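Local structure of uncharacterized conserved protein (Staphylococcus epidermidis, 3FRM) at residues S39-Y44 / H71-F76; F95-L100 / Y247-E252; I12-N17 / A26-P31; K45-M50 / E80-V85. The protein is of unknown function but carries an acetyltransferase (GNAT) domain, so it may transfer acetyl groups from acetyl-coenzyme A. All coordinates share one frame; numbering follows the deposited sequence.

Contact 1 of 4, residues S39-Y44 / H71-F76; sequences SNTWIY and HLSFSF
W42 and F74 stand side by side on the same face of the sheet, with the edge of the F74 ring turned to the face of the indole. The F74 ring and the five-membered ring of W42 have centroids 5.4 Å apart and planes at 63°, an offset edge-to-face pair. CE1 of F74 lies over the indole near its rim, and CD1 of F74 reaches W42 CB at 3.6 Å. In both residues CG is anti to the carbonyl carbon, so the rings leave together. Y44 packs beside F74 and F76. Its plane is nearly parallel to both, but the rings are slid apart and barely overlap; Y44 CD2 lies 3.7 Å from F76 CD1, and Y44 CE2 lies 3.8 Å from F74 CD1. D56 of helix 50-66 takes the Y44 hydroxyl.

Strands 41-44 and 72-75 run parallel, with W42 paired to F74 and I43 to S75. They belong to a beta-alpha-beta unit whose helix 50-66 touches W42, Y44 and F74. W42 N to S73 O is 3.3 Å and almost straight, while Y44 N donates to S75 O at 2.9 Å. Between them, S75 N meets W42 O nearly along the C=O axis. Beyond the rings the contact turns polar. T41 OG1 and S73 OG share a 2.6 Å hydrogen bond. H71 NE2 donates in its ring plane to a lone pair of N40 O at 3.0 Å. This bond implies a proton on NE2 and helps to orient the buried imidazole, which also meets the rings of Y37 and H64; the aromatic cluster is mainly apolar.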
loop_
_atom_site.group_PDB
_atom_site.type_symbol
_atom_site.label_atom_id
_atom_site.label_comp_id
_atom_site.label_asym_id
_atom_site.label_seq_id
_atom_site.Cartn_x
_atom_site.Cartn_y
_atom_site.Cartn_z
ATOM N N SER A 39 14.132 12.908 11.885
ATOM C CA SER A 39 15.358 13.686 11.962
ATOM C C SER A 39 16.323 13.094 12.998
ATOM O O SER A 39 17.429 13.603 13.153
ATOM C CB SER A 39 15.039 15.118 12.386
ATOM O OG SER A 39 13.831 15.562 11.813
ATOM N N ASN A 40 15.906 12.066 13.733
ATOM C CA ASN A 40 16.741 11.483 14.764
ATOM C C ASN A 40 16.875 9.957 14.599
ATOM O O ASN A 40 16.087 9.165 15.116
ATOM C CB ASN A 40 16.249 11.882 16.163
ATOM C CG ASN A 40 16.268 13.433 16.410
ATOM O OD1 ASN A 40 17.315 14.002 16.725
ATOM N ND2 ASN A 40 15.098 14.089 16.324
ATOM N N THR A 41 17.894 9.522 13.886
ATOM C CA THR A 41 17.886 8.144 13.461
ATOM C C THR A 41 19.257 7.725 12.931
ATOM O O THR A 41 20.085 8.558 12.590
ATOM C CB THR A 41 16.760 7.935 12.367
ATOM O OG1 THR A 41 16.425 6.535 12.253
ATOM C CG2 THR A 41 17.154 8.526 11.012
ATOM N N TRP A 42 19.478 6.417 12.876
ATOM C CA TRP A 42 20.634 5.858 12.273
ATOM C C TRP A 42 20.257 5.295 10.888
ATOM O O TRP A 42 19.291 4.557 10.791
ATOM C CB TRP A 42 21.111 4.680 13.115
ATOM C CG TRP A 42 21.951 5.003 14.239
ATOM C CD1 TRP A 42 21.760 6.021 15.180
ATOM C CD2 TRP A 42 23.080 4.252 14.683
ATOM N NE1 TRP A 42 22.751 5.948 16.145
ATOM C CE2 TRP A 42 23.559 4.871 15.877
ATOM C CE3 TRP A 42 23.730 3.124 14.201
ATOM C CZ2 TRP A 42 24.674 4.404 16.568
ATOM C CZ3 TRP A 42 24.839 2.670 14.894
ATOM C CH2 TRP A 42 25.307 3.320 16.054
ATOM N N ILE A 43 21.029 5.635 9.853
ATOM C CA ILE A 43 20.859 5.073 8.517
ATOM C C ILE A 43 22.027 4.092 8.314
ATOM O O ILE A 43 23.153 4.507 8.161
ATOM C CB ILE A 43 20.936 6.152 7.445
ATOM C CG1 ILE A 43 20.100 7.397 7.809
ATOM C CG2 ILE A 43 20.522 5.628 6.031
ATOM C CD1 ILE A 43 18.641 7.155 7.947
ATOM N N TYR A 44 21.780 2.789 8.311
ATOM C CA TYR A 44 22.880 1.852 8.047
ATOM C C TYR A 44 23.256 1.871 6.566
ATOM O O TYR A 44 22.389 1.988 5.703
ATOM C CB TYR A 44 22.530 0.410 8.438
ATOM C CG TYR A 44 22.559 0.094 9.923
ATOM C CD1 TYR A 44 23.761 0.018 10.624
ATOM C CD2 TYR A 44 21.400 -0.169 10.611
ATOM C CE1 TYR A 44 23.804 -0.275 11.957
ATOM C CE2 TYR A 44 21.443 -0.491 12.004
ATOM C CZ TYR A 44 22.640 -0.520 12.643
ATOM O OH TYR A 44 22.667 -0.836 13.957
ATOM N N HIS A 71 12.749 7.893 21.643
ATOM C CA HIS A 71 12.459 6.794 20.766
ATOM C C HIS A 71 13.769 6.176 20.282
ATOM O O HIS A 71 14.850 6.681 20.574
ATOM C CB HIS A 71 11.703 7.360 19.591
ATOM C CG HIS A 71 12.550 8.230 18.730
ATOM N ND1 HIS A 71 12.775 9.560 19.023
ATOM C CD2 HIS A 71 13.281 7.944 17.620
ATOM C CE1 HIS A 71 13.579 10.068 18.096
ATOM N NE2 HIS A 71 13.900 9.112 17.230
ATOM N N LEU A 72 13.669 5.119 19.459
ATOM C CA LEU A 72 14.816 4.512 18.849
ATOM C C LEU A 72 14.463 4.181 17.394
ATOM O O LEU A 72 13.354 3.737 17.120
ATOM C CB LEU A 72 15.187 3.213 19.577
ATOM C CG LEU A 72 15.675 3.149 21.000
ATOM C CD1 LEU A 72 16.272 1.732 21.235
ATOM C CD2 LEU A 72 16.737 4.199 21.229
ATOM N N SER A 73 15.402 4.359 16.467
ATOM C CA SER A 73 15.098 4.032 15.114
ATOM C C SER A 73 16.303 3.799 14.174
ATOM O O SER A 73 17.322 4.432 14.311
ATOM C CB SER A 73 14.137 5.078 14.568
ATOM O OG SER A 73 14.790 6.272 14.319
ATOM N N PHE A 74 16.135 2.896 13.213
ATOM C CA PHE A 74 17.170 2.531 12.295
ATOM C C PHE A 74 16.546 2.223 10.964
ATOM O O PHE A 74 15.422 1.724 10.900
ATOM C CB PHE A 74 17.893 1.261 12.794
ATOM C CG PHE A 74 18.380 1.352 14.257
ATOM C CD1 PHE A 74 19.696 1.648 14.547
ATOM C CD2 PHE A 74 17.502 1.167 15.319
ATOM C CE1 PHE A 74 20.148 1.734 15.897
ATOM C CE2 PHE A 74 17.944 1.280 16.661
ATOM C CZ PHE A 74 19.261 1.543 16.939
ATOM N N SER A 75 17.284 2.553 9.901
ATOM C CA SER A 75 17.041 2.080 8.551
ATOM C C SER A 75 18.150 1.138 8.237
ATOM O O SER A 75 19.264 1.392 8.663
ATOM C CB SER A 75 17.218 3.191 7.555
ATOM O OG SER A 75 16.263 4.111 7.823
ATOM N N PHE A 76 17.863 0.149 7.392
ATOM C CA PHE A 76 18.850 -0.812 6.994
ATOM C C PHE A 76 19.280 -0.568 5.539
ATOM O O PHE A 76 18.806 0.356 4.883
ATOM C CB PHE A 76 18.340 -2.243 7.284
ATOM C CG PHE A 76 18.243 -2.557 8.748
ATOM C CD1 PHE A 76 19.324 -3.018 9.434
ATOM C CD2 PHE A 76 17.067 -2.353 9.444
ATOM C CE1 PHE A 76 19.239 -3.282 10.828
ATOM C CE2 PHE A 76 16.964 -2.600 10.791
ATOM C CZ PHE A 76 18.060 -3.069 11.497
HETATM O O HOH W 1 19.765 2.713 5.382
#

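Contact 2 of 4, residues F95-L100 / Y247-E252; sequences FQIGVL and YHILKE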
loop_
_atom_site.group_PDB
_atom_site.type_symbol
_atom_site.label_atom_id
_atom_site.label_comp_id
_atom_site.label_asym_id
_atom_site.label_seq_id
_atom_site.Cartn_x
_atom_site.Cartn_y
_atom_site.Cartn_z
ATOM N N PHE A 95 10.149 -3.525 18.683
ATOM C CA PHE A 95 10.220 -2.548 17.568
ATOM C C PHE A 95 9.094 -2.789 16.596
ATOM O O PHE A 95 8.633 -3.900 16.492
ATOM C CB PHE A 95 11.546 -2.679 16.767
ATOM C CG PHE A 95 12.708 -1.960 17.381
ATOM C CD1 PHE A 95 13.108 -0.731 16.883
ATOM C CD2 PHE A 95 13.352 -2.483 18.518
ATOM C CE1 PHE A 95 14.161 -0.020 17.480
ATOM C CE2 PHE A 95 14.426 -1.785 19.156
ATOM C CZ PHE A 95 14.843 -0.558 18.628
ATOM N N GLN A 96 8.656 -1.744 15.899
ATOM C CA GLN A 96 7.808 -1.864 14.738
ATOM C C GLN A 96 8.706 -2.001 13.499
ATOM O O GLN A 96 9.641 -1.209 13.312
ATOM C CB GLN A 96 7.018 -0.587 14.544
ATOM C CG GLN A 96 6.259 0.008 15.743
ATOM C CD GLN A 96 5.827 1.494 15.455
ATOM O OE1 GLN A 96 5.695 1.908 14.277
ATOM N NE2 GLN A 96 5.648 2.291 16.519
ATOM N N ILE A 97 8.388 -2.943 12.619
ATOM C CA ILE A 97 9.165 -3.157 11.398
ATOM C C ILE A 97 8.391 -2.632 10.226
ATOM O O ILE A 97 7.215 -2.911 10.124
ATOM C CB ILE A 97 9.420 -4.627 11.189
ATOM C CG1 ILE A 97 10.101 -5.163 12.434
ATOM C CG2 ILE A 97 10.327 -4.880 9.983
ATOM C CD1 ILE A 97 10.527 -6.649 12.341
ATOM N N GLY A 98 9.013 -1.871 9.330
ATOM C CA GLY A 98 8.319 -1.483 8.138
ATOM C C GLY A 98 9.269 -1.419 6.958
ATOM O O GLY A 98 10.438 -1.730 7.096
ATOM N N VAL A 99 8.768 -1.004 5.805
ATOM C CA VAL A 99 9.553 -0.923 4.592
ATOM C C VAL A 99 9.339 0.446 3.947
ATOM O O VAL A 99 8.189 0.945 3.820
ATOM C CB VAL A 99 9.135 -2.038 3.649
ATOM C CG1 VAL A 99 9.799 -1.904 2.255
ATOM C CG2 VAL A 99 9.514 -3.400 4.253
ATOM N N LEU A 100 10.444 1.097 3.584
ATOM C CA LEU A 100 10.381 2.306 2.759
ATOM C C LEU A 100 10.545 1.830 1.361
ATOM O O LEU A 100 11.323 0.912 1.127
ATOM C CB LEU A 100 11.538 3.232 3.071
ATOM C CG LEU A 100 11.483 4.267 4.204
ATOM C CD1 LEU A 100 10.172 4.301 5.065
ATOM C CD2 LEU A 100 12.741 4.106 5.069
ATOM N N TYR A 247 14.249 -1.706 4.728
ATOM C CA TYR A 247 13.667 -2.009 6.029
ATOM C C TYR A 247 13.978 -0.879 7.025
ATOM O O TYR A 247 15.033 -0.267 6.959
ATOM C CB TYR A 247 14.169 -3.370 6.590
ATOM C CG TYR A 247 13.374 -4.451 5.983
ATOM C CD1 TYR A 247 12.146 -4.825 6.506
ATOM C CD2 TYR A 247 13.794 -5.030 4.787
ATOM C CE1 TYR A 247 11.341 -5.772 5.854
ATOM C CE2 TYR A 247 13.036 -5.969 4.148
ATOM C CZ TYR A 247 11.816 -6.356 4.657
ATOM O OH TYR A 247 11.092 -7.304 3.920
ATOM N N HIS A 248 13.079 -0.646 7.966
ATOM C CA HIS A 248 13.244 0.399 8.937
ATOM C C HIS A 248 12.420 0.037 10.193
ATOM O O HIS A 248 11.347 -0.573 10.138
ATOM C CB HIS A 248 12.901 1.798 8.363
ATOM C CG HIS A 248 11.468 2.174 8.521
ATOM N ND1 HIS A 248 10.516 1.897 7.560
ATOM C CD2 HIS A 248 10.806 2.749 9.554
ATOM C CE1 HIS A 248 9.331 2.295 7.989
ATOM N NE2 HIS A 248 9.481 2.827 9.188
ATOM N N ILE A 249 12.978 0.343 11.333
ATOM C CA ILE A 249 12.310 -0.037 12.553
ATOM C C ILE A 249 12.210 1.156 13.451
ATOM O O ILE A 249 13.071 2.020 13.389
ATOM C CB ILE A 249 13.076 -1.185 13.237
ATOM C CG1 ILE A 249 14.507 -0.793 13.550
ATOM C CG2 ILE A 249 13.117 -2.406 12.295
ATOM C CD1 ILE A 249 15.139 -1.757 14.564
ATOM N N LEU A 250 11.202 1.148 14.327
ATOM C CA LEU A 250 10.874 2.255 15.214
ATOM C C LEU A 250 10.316 1.710 16.511
ATOM O O LEU A 250 9.440 0.837 16.495
ATOM C CB LEU A 250 9.803 3.171 14.551
ATOM C CG LEU A 250 9.216 4.359 15.371
ATOM C CD1 LEU A 250 10.334 5.302 15.840
ATOM C CD2 LEU A 250 8.228 5.163 14.493
ATOM N N LYS A 251 10.851 2.205 17.626
ATOM C CA LYS A 251 10.288 2.006 18.953
ATOM C C LYS A 251 10.013 3.391 19.498
ATOM O O LYS A 251 10.928 4.164 19.707
ATOM C CB LYS A 251 11.252 1.299 19.887
ATOM C CG LYS A 251 10.607 0.869 21.195
ATOM C CD LYS A 251 11.609 0.071 22.022
ATOM C CE LYS A 251 11.018 -0.414 23.338
ATOM N NZ LYS A 251 11.864 -1.513 23.910
ATOM N N GLU A 252 8.746 3.703 19.716
ATOM C CA GLU A 252 8.344 5.053 20.070
ATOM C C GLU A 252 8.771 5.438 21.481
ATOM O O GLU A 252 8.907 6.628 21.763
ATOM C CB GLU A 252 6.855 5.205 19.873
ATOM C CG GLU A 252 6.446 5.131 18.388
ATOM C CD GLU A 252 4.921 5.191 18.146
ATOM O OE1 GLU A 252 4.479 4.646 17.100
ATOM O OE2 GLU A 252 4.167 5.787 18.967
HETATM O O HOH W 2 6.667 1.555 19.033
#
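The F95 ring has an aliphatic group on each face. K251 CB sits almost over the centre of one, 4.0 Å from the centroid, in a CH-pi contact. I249 CD1 covers the opposite face and comes 3.2 Å from F95 CD1. The backbone N of L250 lies at the ring edge. The Y247 ring takes V99 CG2 over one face, off centre toward the rim, with V99 CG2 3.4 Å from Y247 CE1. I97 CG2 meets its edge. The H248 ring has G98 N over one face, and L100 CD1 approaches H248 ND1 at 3.5 Å. H248 ND1 is buried here and has no polar partner in the model. A chi1 of 89° puts the imidazole above G98, where the lack of a side chain leaves space for it.

These residues join strands 96-105 and 241-251, antiparallel neighbours in the large mixed sheet that runs through both acetyltransferase-like parts of the chain. Q96 with L250 and G98 with H248 are hydrogen-bonded pairs; I97 with I249 and V99 with Y247 are non-hydrogen-bonded pairs. Q96 N reaches L250 O at 2.8 Å in a nearly straight bond. G98 N donates to H248 O, also at 2.8 Å, nearly along the C=O axis. On the Q96 side of the sheet, the extended Q96 chain lets NE2 donate to E252 OE1 at 2.7 Å, from above the carboxylate plane. Water 2 accepts from both Q96 NE2 and E252 N. The Y247 hydroxyl is hydrogen-bonded to H201 of the second subunit, and helix 84-92 packs on F95, I97 and I249.

Contact 3 of 4, residues I12-N17 / A26-P31; sequences IYIDGN and AIYLLP
I14 lies over one face of the Y28 ring, and the two side chains cross at about a right angle. I14 CG2 is 4.0 Å from the ring centroid and only 19° off the normal, a CH-pi contact displaced toward the rim. I14 CD1 reaches along to the phenol end, 3.7 Å from Y28 OH. The carbonyl carbon of G16 sits at the ring edge. G16 has no side chain, and its backbone passes close to Y28.

Two backbone bonds join N17 and L29. N17 N donates to L29 O at 3.0 Å, from above the carbonyl plane. L29 N returns a bond to N17 O at 3.1 Å, this time in the carbonyl plane. Y28 CA also points its hydrogen at N17 O, 3.2 Å away. The N17 side chain crosses L30, with N17 ND2 3.7 Å from L30 CD1, while D15 OD1 lies near the other methyl, L30 CD2.

Further out, D15 is the centre of an inverse gamma turn that leads the chain from I14 to G16. Y13 OH donates to the anti lone pair of D15 OD2 at 2.9 Å. On the far side, N40 accepts from L30 N, and strand 41-44 pairs with strand 25-29. N17 with L29 is an antiparallel hydrogen-bonded pair near the open end of the beta hairpin formed by strands 17-21 and 25-29, at the margin of the sheet.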
loop_
_atom_site.group_PDB
_atom_site.type_symbol
_atom_site.label_atom_id
_atom_site.label_comp_id
_atom_site.label_asym_id
_atom_site.label_seq_id
_atom_site.Cartn_x
_atom_site.Cartn_y
_atom_site.Cartn_z
ATOM N N ILE A 12 17.646 10.708 -1.681
ATOM C CA ILE A 12 16.540 11.148 -0.849
ATOM C C ILE A 12 17.022 12.072 0.265
ATOM O O ILE A 12 18.043 11.847 0.849
ATOM C CB ILE A 12 15.723 9.946 -0.389
ATOM C CG1 ILE A 12 15.080 9.266 -1.630
ATOM C CG2 ILE A 12 14.770 10.270 0.796
ATOM C CD1 ILE A 12 13.785 9.962 -2.272
ATOM N N TYR A 13 16.289 13.150 0.500
ATOM C CA TYR A 13 16.633 14.124 1.469
ATOM C C TYR A 13 16.420 13.551 2.897
ATOM O O TYR A 13 15.531 12.754 3.110
ATOM C CB TYR A 13 15.744 15.339 1.216
ATOM C CG TYR A 13 15.937 16.403 2.205
ATOM C CD1 TYR A 13 16.872 17.409 1.982
ATOM C CD2 TYR A 13 15.204 16.410 3.407
ATOM C CE1 TYR A 13 17.092 18.419 2.945
ATOM C CE2 TYR A 13 15.407 17.398 4.363
ATOM C CZ TYR A 13 16.354 18.403 4.131
ATOM O OH TYR A 13 16.559 19.391 5.062
ATOM N N ILE A 14 17.232 13.953 3.861
ATOM C CA ILE A 14 16.956 13.619 5.277
ATOM C C ILE A 14 16.988 14.914 6.061
ATOM O O ILE A 14 17.920 15.692 5.940
ATOM C CB ILE A 14 18.002 12.662 5.892
ATOM C CG1 ILE A 14 18.111 11.349 5.105
ATOM C CG2 ILE A 14 17.708 12.343 7.389
ATOM C CD1 ILE A 14 19.443 11.181 4.482
ATOM N N ASP A 15 15.985 15.185 6.871
ATOM C CA ASP A 15 16.074 16.431 7.602
ATOM C C ASP A 15 16.723 16.293 8.959
ATOM O O ASP A 15 16.160 16.716 9.980
ATOM C CB ASP A 15 14.751 17.153 7.743
ATOM C CG ASP A 15 14.939 18.509 8.392
ATOM O OD1 ASP A 15 14.272 18.826 9.424
ATOM O OD2 ASP A 15 15.846 19.225 7.878
ATOM N N GLY A 16 17.921 15.730 8.988
ATOM C CA GLY A 16 18.700 15.883 10.197
ATOM C C GLY A 16 20.025 16.545 9.908
ATOM O O GLY A 16 20.373 16.779 8.746
ATOM N N ASN A 17 20.748 16.835 10.982
ATOM C CA ASN A 17 22.146 17.105 10.906
ATOM C C ASN A 17 22.818 15.763 10.914
ATOM O O ASN A 17 22.522 14.922 11.765
ATOM C CB ASN A 17 22.629 17.866 12.143
ATOM C CG ASN A 17 21.832 19.125 12.412
ATOM O OD1 ASN A 17 21.973 19.718 13.476
ATOM N ND2 ASN A 17 20.972 19.531 11.469
ATOM N N ALA A 26 25.316 6.257 8.932
ATOM C CA ALA A 26 25.232 7.694 9.095
ATOM C C ALA A 26 24.348 7.877 10.306
ATOM O O ALA A 26 23.340 7.208 10.415
ATOM C CB ALA A 26 24.564 8.341 7.833
ATOM N N ILE A 27 24.731 8.739 11.227
ATOM C CA ILE A 27 23.895 9.071 12.395
ATOM C C ILE A 27 23.325 10.503 12.287
ATOM O O ILE A 27 24.079 11.425 12.069
ATOM C CB ILE A 27 24.725 9.019 13.638
ATOM C CG1 ILE A 27 25.249 7.587 13.862
ATOM C CG2 ILE A 27 23.960 9.617 14.836
ATOM C CD1 ILE A 27 25.903 7.424 15.236
ATOM N N TYR A 28 22.010 10.678 12.403
ATOM C CA TYR A 28 21.381 11.984 12.265
ATOM C C TYR A 28 20.649 12.309 13.578
ATOM O O TYR A 28 20.012 11.452 14.175
ATOM C CB TYR A 28 20.384 11.931 11.138
ATOM C CG TYR A 28 20.995 11.911 9.754
ATOM C CD1 TYR A 28 21.092 13.079 9.013
ATOM C CD2 TYR A 28 21.497 10.744 9.213
ATOM C CE1 TYR A 28 21.650 13.088 7.727
ATOM C CE2 TYR A 28 22.084 10.731 7.941
ATOM C CZ TYR A 28 22.140 11.925 7.204
ATOM O OH TYR A 28 22.700 11.961 5.951
ATOM N N LEU A 29 20.735 13.575 13.976
ATOM C CA LEU A 29 20.119 14.144 15.109
ATOM C C LEU A 29 19.722 15.581 14.759
ATOM O O LEU A 29 20.386 16.229 13.938
ATOM C CB LEU A 29 21.158 14.238 16.202
ATOM C CG LEU A 29 21.307 13.301 17.387
ATOM C CD1 LEU A 29 21.027 11.861 17.102
ATOM C CD2 LEU A 29 22.723 13.495 17.821
ATOM N N LEU A 30 18.684 16.082 15.431
ATOM C CA LEU A 30 18.317 17.455 15.376
ATOM C C LEU A 30 18.005 17.870 16.824
ATOM O O LEU A 30 16.851 17.839 17.282
ATOM C CB LEU A 30 17.125 17.660 14.461
ATOM C CG LEU A 30 16.715 19.106 14.110
ATOM C CD1 LEU A 30 17.816 19.897 13.440
ATOM C CD2 LEU A 30 15.498 19.138 13.160
ATOM N N PRO A 31 19.055 18.257 17.561
ATOM C CA PRO A 31 18.999 18.509 18.989
ATOM C C PRO A 31 17.943 19.537 19.457
ATOM O O PRO A 31 17.378 19.363 20.536
ATOM C CB PRO A 31 20.434 18.926 19.318
ATOM C CG PRO A 31 21.261 18.161 18.313
ATOM C CD PRO A 31 20.442 18.239 17.052
#

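Contact 4 of 4, residues K45-M50 / E80-V85; sequences KTMPTM and EKIDEV. With SO4 (sulfate ion), chain J.
The touching parts of 45-50 and 80-85 run in nearly the same direction, 9° apart, with backbones 7.0 Å apart at the CA atoms of M50 and V85. No direct hydrogen bond joins the segments. Selenomethionine M47 carries most of the contact. Its chain bends at chi2 (-68°), and its methyl CE ends against the other backbone, 3.3 Å from K81 O and 3.7 Å from I82 CG1. M47 and E80 slide past each other in opposite directions, so M47 CG lies 3.3 Å from E80 OE1. Water 3 bridges the other oxygen, E80 OE2, to K45 O.

Both segments lead into helices, 50-66 and 84-92, each with an N-cap. T49 OG1 accepts from Q52 N. D83 OD1 accepts from V85 N at 2.9 Å, from above its carboxylate plane. Selenomethionine M50 crosses V85 at about a right angle and sets CE 3.6 Å from V85 CG1. K81 points away from 45-50, and its folded chain brings NZ to sulfate O2 at 2.7 Å. The ion is probably from the crystallisation liquor; its site, completed by R237 and the backbone N of G203, G205 and S206 of the second subunit, is consistent with the pyrophosphate-binding loop of GNAT enzymes.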
loop_
_atom_site.group_PDB
_atom_site.type_symbol
_atom_site.label_atom_id
_atom_site.label_comp_id
_atom_site.label_asym_id
_atom_site.label_seq_id
_atom_site.Cartn_x
_atom_site.Cartn_y
_atom_site.Cartn_z
ATOM N N LYS A 45 24.551 1.731 6.299
ATOM C CA LYS A 45 25.071 1.483 4.984
ATOM C C LYS A 45 25.430 0.004 4.799
ATOM O O LYS A 45 25.222 -0.561 3.720
ATOM C CB LYS A 45 26.263 2.387 4.748
ATOM C CG LYS A 45 25.772 3.817 4.482
ATOM C CD LYS A 45 26.756 4.923 4.867
ATOM C CE LYS A 45 27.681 5.249 3.717
ATOM N NZ LYS A 45 28.876 5.973 4.242
ATOM N N THR A 46 25.915 -0.637 5.854
ATOM C CA THR A 46 26.093 -2.095 5.834
ATOM C C THR A 46 25.377 -2.770 7.013
ATOM O O THR A 46 25.265 -2.216 8.077
ATOM C CB THR A 46 27.568 -2.497 5.777
ATOM O OG1 THR A 46 28.252 -1.803 6.827
ATOM C CG2 THR A 46 28.165 -2.083 4.451
HETATM N N MSE A 47 24.900 -3.981 6.788
HETATM C CA MSE A 47 24.199 -4.786 7.783
HETATM C C MSE A 47 24.980 -5.090 9.033
HETATM O O MSE A 47 25.975 -5.787 8.972
HETATM C CB MSE A 47 23.824 -6.143 7.177
HETATM C CG MSE A 47 22.470 -6.164 6.527
HETATM SE SE MSE A 47 20.935 -5.994 7.789
HETATM C CE MSE A 47 19.611 -6.094 6.326
ATOM N N PRO A 48 24.504 -4.608 10.180
ATOM C CA PRO A 48 25.107 -4.989 11.441
ATOM C C PRO A 48 24.836 -6.467 11.728
ATOM O O PRO A 48 23.797 -6.956 11.351
ATOM C CB PRO A 48 24.357 -4.109 12.458
ATOM C CG PRO A 48 23.032 -3.854 11.862
ATOM C CD PRO A 48 23.323 -3.746 10.367
ATOM N N THR A 49 25.743 -7.188 12.374
ATOM C CA THR A 49 25.330 -8.424 13.005
ATOM C C THR A 49 24.432 -8.056 14.185
ATOM O O THR A 49 24.379 -6.891 14.652
ATOM C CB THR A 49 26.484 -9.177 13.618
ATOM O OG1 THR A 49 26.845 -8.556 14.863
ATOM C CG2 THR A 49 27.656 -9.209 12.689
HETATM N N MSE A 50 23.740 -9.075 14.673
HETATM C CA MSE A 50 22.899 -8.985 15.828
HETATM C C MSE A 50 23.633 -8.341 16.971
HETATM O O MSE A 50 23.085 -7.447 17.582
HETATM C CB MSE A 50 22.396 -10.361 16.202
HETATM C CG MSE A 50 21.027 -10.367 16.831
HETATM SE SE MSE A 50 21.166 -10.863 18.700
HETATM C CE MSE A 50 21.137 -12.819 18.725
ATOM N N GLU A 80 18.376 -4.674 1.043
ATOM C CA GLU A 80 18.841 -5.816 1.828
ATOM C C GLU A 80 17.783 -6.319 2.818
ATOM O O GLU A 80 17.248 -5.523 3.558
ATOM C CB GLU A 80 20.132 -5.432 2.547
ATOM C CG GLU A 80 21.340 -5.429 1.564
ATOM C CD GLU A 80 22.655 -5.037 2.218
ATOM O OE1 GLU A 80 22.986 -5.541 3.316
ATOM O OE2 GLU A 80 23.378 -4.210 1.625
ATOM N N LYS A 81 17.486 -7.620 2.751
ATOM C CA LYS A 81 16.706 -8.415 3.698
ATOM C C LYS A 81 17.524 -8.634 4.950
ATOM O O LYS A 81 18.703 -8.843 4.840
ATOM C CB LYS A 81 16.427 -9.823 3.107
ATOM C CG LYS A 81 15.525 -9.865 1.833
ATOM C CD LYS A 81 14.151 -9.158 2.090
ATOM C CE LYS A 81 13.188 -9.979 2.952
ATOM N NZ LYS A 81 12.880 -11.319 2.341
ATOM N N ILE A 82 16.893 -8.584 6.121
ATOM C CA ILE A 82 17.532 -8.729 7.441
ATOM C C ILE A 82 17.611 -10.193 7.885
ATOM O O ILE A 82 16.682 -10.968 7.679
ATOM C CB ILE A 82 16.698 -7.972 8.473
ATOM C CG1 ILE A 82 16.371 -6.587 7.946
ATOM C CG2 ILE A 82 17.387 -7.834 9.810
ATOM C CD1 ILE A 82 15.455 -5.776 8.942
ATOM N N ASP A 83 18.706 -10.587 8.506
ATOM C CA ASP A 83 18.802 -11.990 8.865
ATOM C C ASP A 83 17.756 -12.339 9.927
ATOM O O ASP A 83 17.327 -11.487 10.728
ATOM C CB ASP A 83 20.205 -12.364 9.336
ATOM C CG ASP A 83 20.302 -13.821 9.719
ATOM O OD1 ASP A 83 20.196 -14.099 10.935
ATOM O OD2 ASP A 83 20.415 -14.707 8.802
ATOM N N GLU A 84 17.333 -13.592 9.904
ATOM C CA GLU A 84 16.364 -14.111 10.839
ATOM C C GLU A 84 16.693 -13.797 12.314
ATOM O O GLU A 84 15.852 -13.310 13.088
ATOM C CB GLU A 84 16.253 -15.617 10.675
ATOM C CG GLU A 84 15.119 -16.170 11.524
ATOM C CD GLU A 84 15.348 -17.604 11.933
ATOM O OE1 GLU A 84 15.496 -18.471 11.012
ATOM O OE2 GLU A 84 15.364 -17.851 13.176
ATOM N N VAL A 85 17.932 -14.047 12.673
ATOM C CA VAL A 85 18.355 -13.935 14.039
ATOM C C VAL A 85 18.184 -12.493 14.566
ATOM O O VAL A 85 17.763 -12.274 15.754
ATOM C CB VAL A 85 19.770 -14.452 14.168
ATOM C CG1 VAL A 85 20.241 -14.331 15.620
ATOM C CG2 VAL A 85 19.825 -15.923 13.676
HETATM S S SO4 J . 9.477 -12.738 2.496
HETATM O O1 SO4 J . 8.960 -11.545 1.845
HETATM O O2 SO4 J . 10.581 -12.369 3.379
HETATM O O3 SO4 J . 8.415 -13.357 3.297
HETATM O O4 SO4 J . 9.848 -13.782 1.544
HETATM O O HOH W 3 25.586 -2.418 2.069
#

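How the contacts relate
Contact 1 is the buried one, contacts 2 and 3 are partly buried, and contact 4 is at the surface. Contacts 1 and 2 lie within one sheet, and contact 3 joins the same sheet at its edge through N17 and strand 25-29. Strand 25-29 neighbours strand 41-44, and strand 72-75 neighbours strand 241-251. Contacts 1 and 4 use the same beta-alpha-beta region: 45-50 follows strand 41-44, and F76 packs on M47 and I82. Y247 links contact 2 to contact 4, and both reach the second subunit. Backbone hydrogen bonds dominate within the sheet, in parallel pairing for contact 1 and antiparallel for contacts 2 and 3. Contact 4 relies on apolar ends and a water.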